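Local coordinates for flavin reductase domain protein (Arthrobacter sp., PDB 2QCK), which probably binds FMN and reduces flavin, as an oxidoreductase of the flavin reductase-like family, at residues Leu78-Gln83 against Gly147-Leu151; Ala22-Ile27 against Phe38-Val43; Asn56-Ser60 against Ser127-Asn131; Thr71-Val75 against Pro105-Pro109; Pro51-Met57 against Ala132-Val138. All coordinates share one frame; numbering follows the deposited sequence. Where two conformers were deposited one is given.

In the fold
Contacts 2 to 5 lie on the antiparallel barrel expected of the flavin reductase-like family, which probably binds FMN; contact 1 joins two loops at its margin. Contact 2, the hairpin of strands 22-31 and 34-40, comes first along the chain, its centre about 3 Å from the centre of the chain. Contacts 3 and 5 share N56 and M57 on strand 51-58, pairing it with the hairpin of strands 116-127 and 131-143; their centres are 13 Å apart. Contact 4, on strand 72-77, falls between the halves of both, and I73 and V75 link it to contacts 2 and 5. The centres of contacts 1 and 3 lie about 27 Å apart, on opposite sides of the chain's centre. All but contact 4 touch the second subunit.

Contact 1 of 5, residues Leu78-Gln83 against Gly147-Leu151; sequences LGLDNQ and GTPLL
L80 and T148 meet through main chain and side chain at once. L80 N donates to T148 O at 3.0 Å, nearly along the C=O axis but in a bond bent at the hydrogen. L150 N donates to L78 O at 3.1 Å, a straighter bond (163°) that reaches the carbonyl from above its plane. These two bonds flank G79 and P149, whose backbones form a single beta bridge. A side chain on G79 would crowd T148 O, which makes glycine apt, and a proline opposite brings no amide hydrogen to satisfy. At the margin of the barrel of this flavin reductase-like fold, the bridge fastens the loop leading into helix 83-88 to the approach to strand 151-153. N82 shapes that loop: its OD1 accepts G79 N at 2.8 Å, its own amide donates to G79 O, and its ND2 reaches D113 O. P149 O, buried with no polar partner in the model, faces L80 CD2 at 3.3 Å. L80 CG also lies 3.8 Å from T148 CB, and L80 CD2 4.0 Å from L150 CD1. Cutting L80 back to an alanine would probably leave P149 O less covered and a gap beside T148 and L150. L150 carries its branched end to residues 78-83, CG anti to its N (chi1 -171°), with CD2 3.9 Å from Q83 CA and 4.1 Å from L78 CD1.

Contact 2 of 5, residues Ala22-Ile27 against Phe38-Val43; sequences AGVAII and FTATSV
I27 and F38 face each other in the beta hairpin that opens the barrel, where strands 22-31 and 34-40 run antiparallel. The F38 ring lies beside I27 and bends over it: CG sits between the backbone N and the carbonyl carbon (chi1 53°), which turns one ring face onto I27 CB, 3.9 Å from the centroid, a CH-pi contact near the rim. A flat phenyl suits this place because it can cover a beta-branched neighbour broadly. Both side chains share a sheet face with A25 and A40, whose methyls leave room beside the strands for V43; its CG2 branch fills that hollow and stops 3.9 Å from A25 CB. On the face of I26 and T39, I26 CG1 meets T39 OG1, which bonds to A86 O; V24 CG1, from just beyond the ladder, presses on T39 CG2 at 3.5 Å, tighter than usual carbon contact. Farther along, A22 CB lodges against T41, 3.8 Å from its CB. The second subunit adds H20, which packs on A25 and bonds to V43 O. I27-F38 and A25-A40 are the hydrogen-bonded pairs; beyond A25 the ladder stops. There a water sits between the chains, donating to G23 O at 3.1 Å and to A40 O at 2.8 Å, and accepting from V43 N.

Contact 3 of 5, residues Asn56-Ser60 against Ser127-Asn131; sequences NMARS and SFENN
R59 grips the turn at residues 127-131 by two hydrogen bonds to main-chain carbonyls. Its amide N donates to N130 O at 2.7 Å, almost straight at the hydrogen (168°) but well above the carbonyl plane. Its chain, bent at chi3 (54°), swings the guanidinium back to the turn, where NH1 donates to E129 O at 2.8 Å; that oxygen sits at the edge of the guanidinium and nearly in its plane. A water extends the polar set, donating to N130 O and bonded to S60 OG. Weaker CA-H...O contacts join A58 CA to N130 O and N131 CA to M57 O (3.2 Å), where A58 and N131 form a non-hydrogen-bonded antiparallel pair. The N131 side chain lies against A58, OD1 3.5 Å from its CA and 3.9 Å from its CB; a small alanine leaves room for the amide. The turn closes the hairpin of strands 116-127 and 131-143. E129 points its carboxylate to R52 of the second subunit, and R59 NH2 makes a weak, long ion pair with a bound phosphate, probably from the crystallisation liquor. One bond thus needs only the backbone, the other the arginine's length, and the E129 charge is left for the dimer partner.

Contact 4 of 5, residues Thr71-Val75 against Pro105-Pro109; sequences THIGV and PYEVP
I73 and V108 mark the nearest approach of the two backbones, 6.0 Å between CA atoms, with contact made by side chains and no backbone bridge. Residues 72-75 are extended strand, while P105 to V108 fold into a turn closed by V108 N to P105 O; both middle residues, Y106 and E107, have positive phi (55° and 64°), as in turns of the type I' kind. That bend presents Y106 to H72. Their rings form an offset stack, nearly parallel and with centroids at 4.3 Å, H72 NE2 lying 3.6 Å from Y106 CD1. Y106 CB also stands over the imidazole face, and T71 CG2 of the same segment as H72 lies over the rim of the other face. Two flat aromatic groups suit this edge, where they can cover each other. V108 works deeper: with CG1 anti to its N (chi1 175°), that branch touches G74 N at 3.3 Å while CG2 meets H72 CB at 3.7 Å. A beta carbon on G74 would collide with V108 CG1, hence the fit of a glycine. Strand 72-77, part of the antiparallel barrel of the flavin reductase-like fold, runs between strands 22-31 and 116-127; I73 turns inward to F55 and V136, whereas P109 O accepts from T28 OG1 and E107 O from N30 ND2.

Contact 5 of 5, residues Pro51-Met57 against Ala132-Val138; sequences PRFTFNM and AVVVVEV
P51 to M57 and A132 to V138 run antiparallel with axes 4.6 Å apart at closest, laddered by seven backbone hydrogen bonds from P51 O–V138 N to M57 O–A132 N. F53, F55, V134 and V136 occupy the inward face. Each phenylalanine has CG between its N and carbonyl carbon (chi1 65° and 63°), which folds the ring across the ladder onto the valine it is paired with. V136 CB stands over the F53 ring 3.9 Å from its centroid, and V138 CG2 meets the ring's edge at 3.7 Å from CD1; V134 CB covers F55 likewise, 3.8 Å from the centroid. Valine suits these places, its branches spreading against a ring face while it keeps to the strand. A serine in place of F53 would probably leave V136 and V138 without their cover. The other face is more polar. In the conformer given, R52 NH1 makes a long salt bridge to E137 OE1 (3.5 Å), while its NH2 turns to the second subunit's E129. N56 OD1 lies 3.4 Å from V133 CG2, and N56 ND2 bonds to T54 OG1 of the second subunit, so this face joins the dimer. In the barrel, strand 51-58 lies between strands 44-48 and 131-143, the latter flanked beyond by strand 116-127, while I73 and V75 of strand 72-77 reach the inward rings.

Contact 1 of 5, residues Leu78-Gln83 against Gly147-Leu151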
# COMPACT_ATOMS: atom_id res chain seq x y z
N LEU A 78 -2.78 10.89 7.23
CA LEU A 78 -3.49 11.03 8.49
C LEU A 78 -2.57 10.73 9.65
O LEU A 78 -1.71 9.85 9.58
CB LEU A 78 -4.70 10.07 8.51
CG LEU A 78 -5.77 10.31 7.45
CD1 LEU A 78 -7.05 9.56 7.77
CD2 LEU A 78 -6.09 11.80 7.29
N GLY A 79 -2.74 11.47 10.74
CA GLY A 79 -2.15 11.07 12.00
C GLY A 79 -3.18 10.55 12.98
O GLY A 79 -4.36 10.47 12.69
N LEU A 80 -2.73 10.23 14.18
CA LEU A 80 -3.61 9.71 15.21
C LEU A 80 -4.73 10.65 15.57
O LEU A 80 -5.82 10.20 15.89
CB LEU A 80 -2.82 9.41 16.47
CG LEU A 80 -1.68 8.43 16.34
CD1 LEU A 80 -1.31 7.92 17.72
CD2 LEU A 80 -2.04 7.27 15.43
N ASP A 81 -4.50 11.96 15.50
CA ASP A 81 -5.56 12.92 15.79
C ASP A 81 -6.60 12.95 14.67
O ASP A 81 -7.61 13.61 14.79
CB ASP A 81 -4.99 14.32 16.00
CG ASP A 81 -4.26 14.45 17.33
N ASN A 82 -6.36 12.25 13.57
CA ASN A 82 -7.30 12.23 12.46
C ASN A 82 -8.15 10.93 12.43
O ASN A 82 -8.75 10.64 11.41
CB ASN A 82 -6.59 12.36 11.12
CG ASN A 82 -5.75 13.61 10.99
OD1 ASN A 82 -4.61 13.55 10.57
ND2 ASN A 82 -6.33 14.75 11.30
N GLN A 83 -8.22 10.17 13.54
CA GLN A 83 -8.94 8.91 13.48
C GLN A 83 -10.42 9.13 13.20
O GLN A 83 -11.01 8.37 12.46
CB GLN A 83 -8.73 8.07 14.72
CG GLN A 83 -9.38 6.72 14.61
CD GLN A 83 -10.89 6.79 14.80
OE1 GLN A 83 -11.40 7.68 15.48
NE2 GLN A 83 -11.59 5.85 14.20
N GLY A 147 3.28 14.42 13.37
CA GLY A 147 2.57 13.66 14.40
C GLY A 147 2.92 12.19 14.19
O GLY A 147 3.89 11.87 13.53
N THR A 148 2.11 11.30 14.72
CA THR A 148 2.29 9.86 14.55
C THR A 148 1.30 9.38 13.48
O THR A 148 0.10 9.68 13.54
CB THR A 148 2.05 9.18 15.91
OG1 THR A 148 3.05 9.65 16.83
CG2 THR A 148 2.07 7.66 15.84
N PRO A 149 1.79 8.65 12.48
CA PRO A 149 0.88 8.14 11.44
C PRO A 149 -0.22 7.24 11.95
O PRO A 149 -0.04 6.52 12.91
CB PRO A 149 1.80 7.33 10.52
CG PRO A 149 3.17 7.79 10.80
CD PRO A 149 3.20 8.30 12.21
N LEU A 150 -1.36 7.29 11.29
CA LEU A 150 -2.47 6.38 11.56
C LEU A 150 -2.33 5.12 10.70
O LEU A 150 -2.08 5.19 9.47
CB LEU A 150 -3.81 7.08 11.27
CG LEU A 150 -5.15 6.43 11.65
CD1 LEU A 150 -5.21 6.25 13.15
CD2 LEU A 150 -6.29 7.31 11.14
N LEU A 151 -2.51 3.98 11.37
CA LEU A 151 -2.47 2.68 10.73
C LEU A 151 -3.81 2.00 10.88
O LEU A 151 -4.63 2.38 11.73
CB LEU A 151 -1.42 1.81 11.39
CG LEU A 151 -0.14 2.52 11.82
CD1 LEU A 151 0.62 1.60 12.77
CD2 LEU A 151 0.65 2.86 10.62

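Contact 2 of 5, residues Ala22-Ile27 against Phe38-Val43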
# COMPACT_ATOMS: atom_id res chain seq x y z
N ALA A 22 -1.54 -1.46 7.31
CA ALA A 22 -1.49 -0.43 6.28
C ALA A 22 -1.62 0.96 6.89
O ALA A 22 -2.22 1.10 7.94
CB ALA A 22 -2.62 -0.68 5.29
N GLY A 23 -1.05 1.96 6.24
CA GLY A 23 -1.30 3.33 6.62
C GLY A 23 -2.61 3.80 6.08
O GLY A 23 -3.11 3.25 5.13
N VAL A 24 -3.15 4.89 6.64
CA VAL A 24 -4.49 5.36 6.30
C VAL A 24 -4.35 6.74 5.67
O VAL A 24 -3.72 7.61 6.26
CB VAL A 24 -5.43 5.36 7.55
CG1 VAL A 24 -6.88 5.76 7.17
CG2 VAL A 24 -5.40 3.97 8.23
N ALA A 25 -4.90 6.90 4.46
CA ALA A 25 -5.01 8.18 3.77
C ALA A 25 -6.48 8.43 3.40
O ALA A 25 -7.28 7.53 3.52
CB ALA A 25 -4.11 8.18 2.49
N ILE A 26 -6.83 9.65 2.98
CA ILE A 26 -8.14 9.95 2.40
C ILE A 26 -7.99 10.62 1.04
O ILE A 26 -7.16 11.56 0.87
CB ILE A 26 -9.07 10.83 3.30
CG1 ILE A 26 -9.36 10.12 4.63
CG2 ILE A 26 -10.33 11.10 2.51
CD1 ILE A 26 -9.82 11.02 5.79
N ILE A 27 -8.77 10.13 0.08
CA ILE A 27 -8.76 10.65 -1.31
C ILE A 27 -9.99 11.51 -1.44
O ILE A 27 -11.03 11.11 -0.98
CB ILE A 27 -8.83 9.51 -2.35
CG1 ILE A 27 -7.58 8.65 -2.25
CG2 ILE A 27 -9.02 10.06 -3.81
CD1 ILE A 27 -6.38 9.26 -2.93
N PHE A 38 -12.92 9.39 0.18
CA PHE A 38 -13.03 8.11 0.82
C PHE A 38 -11.70 7.73 1.48
O PHE A 38 -10.64 8.11 1.03
CB PHE A 38 -13.50 7.07 -0.21
CG PHE A 38 -12.65 7.02 -1.44
CD1 PHE A 38 -12.86 7.93 -2.50
CD2 PHE A 38 -11.60 6.14 -1.54
CE1 PHE A 38 -12.06 7.92 -3.64
CE2 PHE A 38 -10.79 6.13 -2.66
CZ PHE A 38 -11.05 7.02 -3.73
N THR A 39 -11.79 7.02 2.60
CA THR A 39 -10.63 6.52 3.32
C THR A 39 -10.07 5.41 2.47
O THR A 39 -10.82 4.65 1.90
CB THR A 39 -11.07 6.03 4.75
OG1 THR A 39 -11.52 7.17 5.46
CG2 THR A 39 -9.95 5.35 5.59
N ALA A 40 -8.75 5.25 2.48
CA ALA A 40 -8.05 4.31 1.65
C ALA A 40 -6.83 3.77 2.39
O ALA A 40 -6.13 4.49 3.08
CB ALA A 40 -7.60 4.97 0.36
N THR A 41 -6.62 2.48 2.29
CA THR A 41 -5.41 1.85 2.82
C THR A 41 -4.42 1.39 1.74
O THR A 41 -3.41 0.76 2.07
CB THR A 41 -5.78 0.65 3.71
OG1 THR A 41 -6.76 -0.15 3.03
CG2 THR A 41 -6.39 1.12 5.04
N SER A 42 -4.65 1.71 0.48
CA SER A 42 -3.77 1.20 -0.59
C SER A 42 -2.86 2.22 -1.25
O SER A 42 -2.17 1.92 -2.23
CB SER A 42 -4.61 0.51 -1.66
OG SER A 42 -5.60 1.38 -2.20
N VAL A 43 -2.82 3.42 -0.71
CA VAL A 43 -2.09 4.49 -1.34
C VAL A 43 -0.63 4.09 -1.18
O VAL A 43 -0.25 3.69 -0.09
CB VAL A 43 -2.37 5.85 -0.65
CG1 VAL A 43 -1.38 6.87 -1.10
CG2 VAL A 43 -3.83 6.34 -0.95
O HOH W 1 -3.44 4.26 2.17

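Contact 3 of 5, residues Asn56-Ser60 against Ser127-Asn131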
# COMPACT_ATOMS: atom_id res chain seq x y z
N ASN A 56 -5.90 1.53 -5.10
CA ASN A 56 -6.91 0.67 -5.65
C ASN A 56 -8.28 1.04 -5.07
O ASN A 56 -8.39 1.50 -3.92
CB ASN A 56 -6.60 -0.80 -5.36
CG ASN A 56 -5.23 -1.24 -5.90
OD1 ASN A 56 -4.74 -0.69 -6.88
ND2 ASN A 56 -4.60 -2.22 -5.24
N MSE A 57 -9.33 0.85 -5.87
CA MSE A 57 -10.67 1.02 -5.36
C MSE A 57 -11.66 0.17 -6.10
O MSE A 57 -11.37 -0.31 -7.18
CB MSE A 57 -11.07 2.48 -5.48
CG MSE A 57 -11.27 2.94 -6.89
SE MSE A 57 -11.73 4.83 -6.93
CE MSE A 57 -13.43 4.92 -5.98
N ALA A 58 -12.85 0.07 -5.50
CA ALA A 58 -13.92 -0.75 -5.99
C ALA A 58 -14.72 0.13 -6.95
O ALA A 58 -15.04 1.29 -6.65
CB ALA A 58 -14.82 -1.17 -4.82
N ARG A 59 -15.14 -0.46 -8.07
CA ARG A 59 -15.98 0.26 -9.04
C ARG A 59 -17.38 0.45 -8.51
O ARG A 59 -18.15 1.25 -9.05
CB ARG A 59 -16.01 -0.43 -10.40
CG ARG A 59 -14.67 -0.37 -11.11
CD ARG A 59 -14.72 -0.99 -12.53
NE ARG A 59 -15.78 -0.37 -13.33
CZ ARG A 59 -16.90 -0.97 -13.71
NH1 ARG A 59 -17.12 -2.25 -13.42
NH2 ARG A 59 -17.81 -0.28 -14.41
N SER A 60 -17.68 -0.21 -7.40
CA SER A 60 -18.96 -0.00 -6.71
C SER A 60 -18.85 1.03 -5.60
O SER A 60 -19.82 1.32 -4.98
CB SER A 60 -19.45 -1.31 -6.10
OG SER A 60 -18.45 -1.85 -5.24
N SER A 127 -8.91 -0.81 -15.18
CA SER A 127 -10.14 -1.31 -14.61
C SER A 127 -10.35 -2.76 -14.91
O SER A 127 -10.32 -3.19 -16.06
CB SER A 127 -11.34 -0.49 -15.07
OG SER A 127 -11.19 0.83 -14.61
N PHE A 128 -10.58 -3.50 -13.84
CA PHE A 128 -10.99 -4.88 -13.95
C PHE A 128 -12.52 -4.93 -13.78
O PHE A 128 -13.23 -3.91 -13.98
CB PHE A 128 -10.19 -5.74 -12.95
CG PHE A 128 -8.69 -5.73 -13.22
CD1 PHE A 128 -7.90 -4.70 -12.77
CD2 PHE A 128 -8.12 -6.71 -14.02
CE1 PHE A 128 -6.55 -4.65 -13.07
CE2 PHE A 128 -6.75 -6.67 -14.32
CZ PHE A 128 -5.98 -5.62 -13.86
N GLU A 129 -13.04 -6.09 -13.43
CA GLU A 129 -14.50 -6.23 -13.35
C GLU A 129 -15.08 -5.36 -12.25
O GLU A 129 -16.07 -4.69 -12.45
CB GLU A 129 -14.87 -7.67 -13.05
CG GLU A 129 -14.23 -8.71 -13.98
CD GLU A 129 -12.85 -9.15 -13.52
OE1 GLU A 129 -12.22 -8.38 -12.80
OE2 GLU A 129 -12.40 -10.25 -13.89
N ASN A 130 -14.51 -5.41 -11.06
CA ASN A 130 -15.11 -4.69 -9.96
C ASN A 130 -14.18 -3.76 -9.26
O ASN A 130 -14.58 -3.11 -8.28
CB ASN A 130 -15.61 -5.69 -8.95
CG ASN A 130 -16.67 -6.60 -9.53
OD1 ASN A 130 -17.75 -6.14 -9.88
ND2 ASN A 130 -16.38 -7.90 -9.62
N ASN A 131 -12.91 -3.72 -9.68
CA ASN A 131 -11.97 -2.83 -9.04
C ASN A 131 -11.04 -2.24 -10.06
O ASN A 131 -10.94 -2.74 -11.17
CB ASN A 131 -11.14 -3.61 -8.02
CG ASN A 131 -12.01 -4.34 -6.99
OD1 ASN A 131 -12.26 -3.84 -5.90
ND2 ASN A 131 -12.54 -5.47 -7.37
O HOH W 2 -16.88 -3.44 -6.87

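Contact 4 of 5, residues Thr71-Val75 against Pro105-Pro109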
# COMPACT_ATOMS: atom_id res chain seq x y z
N THR A 71 -10.35 14.49 -13.31
CA THR A 71 -8.89 14.42 -13.39
C THR A 71 -8.13 14.78 -12.11
O THR A 71 -7.21 14.06 -11.73
CB THR A 71 -8.34 15.24 -14.55
OG1 THR A 71 -8.74 14.63 -15.78
CG2 THR A 71 -6.81 15.29 -14.49
N HIS A 72 -8.46 15.86 -11.43
CA HIS A 72 -7.72 16.25 -10.22
C HIS A 72 -8.32 15.63 -9.00
O HIS A 72 -9.54 15.59 -8.85
CB HIS A 72 -7.62 17.76 -10.10
CG HIS A 72 -6.83 18.35 -11.23
ND1 HIS A 72 -7.43 18.78 -12.39
CD2 HIS A 72 -5.50 18.44 -11.42
CE1 HIS A 72 -6.49 19.18 -13.23
NE2 HIS A 72 -5.31 18.98 -12.67
N ILE A 73 -7.44 15.10 -8.16
CA ILE A 73 -7.79 14.53 -6.87
C ILE A 73 -6.80 14.96 -5.79
O ILE A 73 -5.69 15.43 -6.06
CB ILE A 73 -7.89 12.98 -6.92
CG1 ILE A 73 -6.53 12.29 -7.02
CG2 ILE A 73 -8.74 12.52 -8.09
CD1 ILE A 73 -6.67 10.75 -6.82
N GLY A 74 -7.22 14.82 -4.54
CA GLY A 74 -6.33 15.05 -3.40
C GLY A 74 -6.09 13.76 -2.64
O GLY A 74 -6.96 12.93 -2.54
N VAL A 75 -4.89 13.60 -2.10
CA VAL A 75 -4.66 12.58 -1.10
C VAL A 75 -4.17 13.19 0.22
O VAL A 75 -3.33 14.10 0.23
CB VAL A 75 -3.67 11.43 -1.62
CG1 VAL A 75 -2.30 11.94 -1.85
CG2 VAL A 75 -3.67 10.25 -0.64
N PRO A 105 -6.64 24.17 -4.56
CA PRO A 105 -6.17 24.14 -5.95
C PRO A 105 -6.97 23.19 -6.81
O PRO A 105 -7.32 22.11 -6.35
CB PRO A 105 -4.74 23.61 -5.82
CG PRO A 105 -4.30 24.15 -4.51
CD PRO A 105 -5.52 24.08 -3.61
N TYR A 106 -7.27 23.63 -8.03
CA TYR A 106 -8.08 22.89 -8.98
C TYR A 106 -9.46 22.51 -8.43
O TYR A 106 -10.10 21.57 -8.93
CB TYR A 106 -7.34 21.65 -9.46
CG TYR A 106 -5.91 21.91 -9.88
CD1 TYR A 106 -5.59 22.25 -11.19
CD2 TYR A 106 -4.88 21.82 -8.98
CE1 TYR A 106 -4.28 22.48 -11.58
CE2 TYR A 106 -3.57 22.04 -9.36
CZ TYR A 106 -3.27 22.37 -10.66
OH TYR A 106 -1.96 22.60 -11.02
N GLU A 107 -9.91 23.22 -7.40
CA GLU A 107 -11.20 22.95 -6.76
C GLU A 107 -11.24 21.57 -6.10
O GLU A 107 -12.31 21.00 -5.91
CB GLU A 107 -12.34 23.05 -7.78
CG GLU A 107 -12.36 24.35 -8.54
CD GLU A 107 -13.22 25.37 -7.85
OE1 GLU A 107 -14.46 25.24 -7.96
OE2 GLU A 107 -12.67 26.27 -7.19
N VAL A 108 -10.08 21.02 -5.79
CA VAL A 108 -9.99 19.76 -5.06
C VAL A 108 -10.41 20.04 -3.61
O VAL A 108 -10.02 21.08 -3.02
CB VAL A 108 -8.56 19.18 -5.12
CG1 VAL A 108 -8.44 17.90 -4.23
CG2 VAL A 108 -8.17 18.87 -6.57
N PRO A 109 -11.22 19.14 -3.02
CA PRO A 109 -11.53 19.31 -1.60
C PRO A 109 -10.35 18.93 -0.72
O PRO A 109 -9.83 17.80 -0.79
CB PRO A 109 -12.71 18.35 -1.38
CG PRO A 109 -13.15 17.92 -2.73
CD PRO A 109 -11.93 17.96 -3.56

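Contact 5 of 5, residues Pro51-Met57 against Ala132-Val138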
# COMPACT_ATOMS: atom_id res chain seq x y z
N PRO A 51 6.77 12.67 -9.71
CA PRO A 51 6.17 12.09 -8.56
C PRO A 51 4.83 11.50 -8.88
O PRO A 51 3.96 12.19 -9.42
CB PRO A 51 6.02 13.28 -7.61
CG PRO A 51 6.05 14.49 -8.45
CD PRO A 51 6.86 14.15 -9.64
N ARG A 52 4.66 10.22 -8.54
CA ARG A 52 3.39 9.53 -8.73
C ARG A 52 3.07 8.61 -7.56
O ARG A 52 3.95 8.10 -6.91
CB ARG A 52 3.39 8.66 -9.98
CG ARG A 52 3.95 9.25 -11.26
CD ARG A 52 3.63 8.31 -12.40
NE ARG A 52 4.74 8.09 -13.32
CZ ARG A 52 5.04 8.87 -14.35
NH1 ARG A 52 4.32 9.95 -14.61
NH2 ARG A 52 6.06 8.57 -15.12
N PHE A 53 1.78 8.37 -7.35
CA PHE A 53 1.32 7.39 -6.40
C PHE A 53 0.20 6.61 -7.04
O PHE A 53 -0.34 7.02 -8.04
CB PHE A 53 0.86 7.99 -5.04
CG PHE A 53 -0.36 8.88 -5.10
CD1 PHE A 53 -0.23 10.24 -5.30
CD2 PHE A 53 -1.63 8.39 -4.83
CE1 PHE A 53 -1.32 11.07 -5.32
CE2 PHE A 53 -2.73 9.22 -4.87
CZ PHE A 53 -2.56 10.55 -5.10
N THR A 54 -0.10 5.46 -6.43
CA THR A 54 -1.17 4.58 -6.88
C THR A 54 -2.09 4.26 -5.72
O THR A 54 -1.67 4.30 -4.57
CB THR A 54 -0.57 3.27 -7.38
OG1 THR A 54 0.30 2.74 -6.38
CG2 THR A 54 0.23 3.49 -8.63
N PHE A 55 -3.36 3.96 -6.01
CA PHE A 55 -4.24 3.29 -5.07
C PHE A 55 -5.22 2.40 -5.84
O PHE A 55 -5.36 2.51 -7.07
CB PHE A 55 -4.97 4.32 -4.18
CG PHE A 55 -5.88 5.24 -4.93
CD1 PHE A 55 -5.38 6.35 -5.58
CD2 PHE A 55 -7.26 4.98 -5.03
CE1 PHE A 55 -6.23 7.21 -6.25
CE2 PHE A 55 -8.08 5.82 -5.74
CZ PHE A 55 -7.57 6.93 -6.36
N ASN A 56 -5.90 1.53 -5.10
CA ASN A 56 -6.91 0.67 -5.65
C ASN A 56 -8.28 1.04 -5.07
O ASN A 56 -8.39 1.50 -3.92
CB ASN A 56 -6.60 -0.80 -5.36
CG ASN A 56 -5.23 -1.24 -5.90
OD1 ASN A 56 -4.74 -0.69 -6.88
ND2 ASN A 56 -4.60 -2.22 -5.24
N MSE A 57 -9.33 0.85 -5.87
CA MSE A 57 -10.67 1.02 -5.36
C MSE A 57 -11.66 0.17 -6.10
O MSE A 57 -11.37 -0.31 -7.18
CB MSE A 57 -11.07 2.48 -5.48
CG MSE A 57 -11.27 2.94 -6.89
SE MSE A 57 -11.73 4.83 -6.93
CE MSE A 57 -13.43 4.92 -5.98
N ALA A 132 -10.39 -1.15 -9.68
CA ALA A 132 -9.43 -0.47 -10.55
C ALA A 132 -8.16 -0.08 -9.81
O ALA A 132 -8.18 0.24 -8.61
CB ALA A 132 -10.11 0.84 -11.15
N VAL A 133 -7.04 -0.08 -10.53
CA VAL A 133 -5.83 0.60 -10.10
C VAL A 133 -5.86 2.04 -10.65
O VAL A 133 -6.10 2.25 -11.84
CB VAL A 133 -4.57 -0.12 -10.63
CG1 VAL A 133 -3.27 0.62 -10.25
CG2 VAL A 133 -4.60 -1.66 -10.18
N VAL A 134 -5.64 3.02 -9.78
CA VAL A 134 -5.63 4.41 -10.20
C VAL A 134 -4.19 4.91 -10.04
O VAL A 134 -3.64 4.78 -8.93
CB VAL A 134 -6.57 5.28 -9.39
CG1 VAL A 134 -6.67 6.62 -10.04
CG2 VAL A 134 -7.98 4.61 -9.23
N VAL A 135 -3.63 5.49 -11.12
CA VAL A 135 -2.28 6.08 -11.17
C VAL A 135 -2.39 7.59 -11.25
O VAL A 135 -3.08 8.11 -12.10
CB VAL A 135 -1.50 5.61 -12.43
CG1 VAL A 135 -0.05 6.26 -12.46
CG2 VAL A 135 -1.45 4.10 -12.49
N VAL A 136 -1.69 8.30 -10.36
CA VAL A 136 -1.87 9.75 -10.20
C VAL A 136 -0.50 10.39 -10.27
O VAL A 136 0.42 9.90 -9.62
CB VAL A 136 -2.44 10.00 -8.85
CG1 VAL A 136 -2.78 11.44 -8.68
CG2 VAL A 136 -3.70 9.10 -8.65
N GLU A 137 -0.37 11.47 -11.02
CA GLU A 137 0.85 12.27 -11.02
C GLU A 137 0.63 13.52 -10.16
O GLU A 137 -0.33 14.28 -10.37
CB GLU A 137 1.21 12.71 -12.45
CG GLU A 137 2.55 13.50 -12.49
CD GLU A 137 3.04 13.88 -13.88
OE1 GLU A 137 2.87 13.09 -14.82
OE2 GLU A 137 3.67 14.94 -14.02
N VAL A 138 1.57 13.77 -9.25
CA VAL A 138 1.40 14.77 -8.21
C VAL A 138 1.82 16.11 -8.80
O VAL A 138 2.84 16.20 -9.43
CB VAL A 138 2.26 14.42 -6.97
CG1 VAL A 138 2.29 15.54 -5.96
CG2 VAL A 138 1.73 13.17 -6.34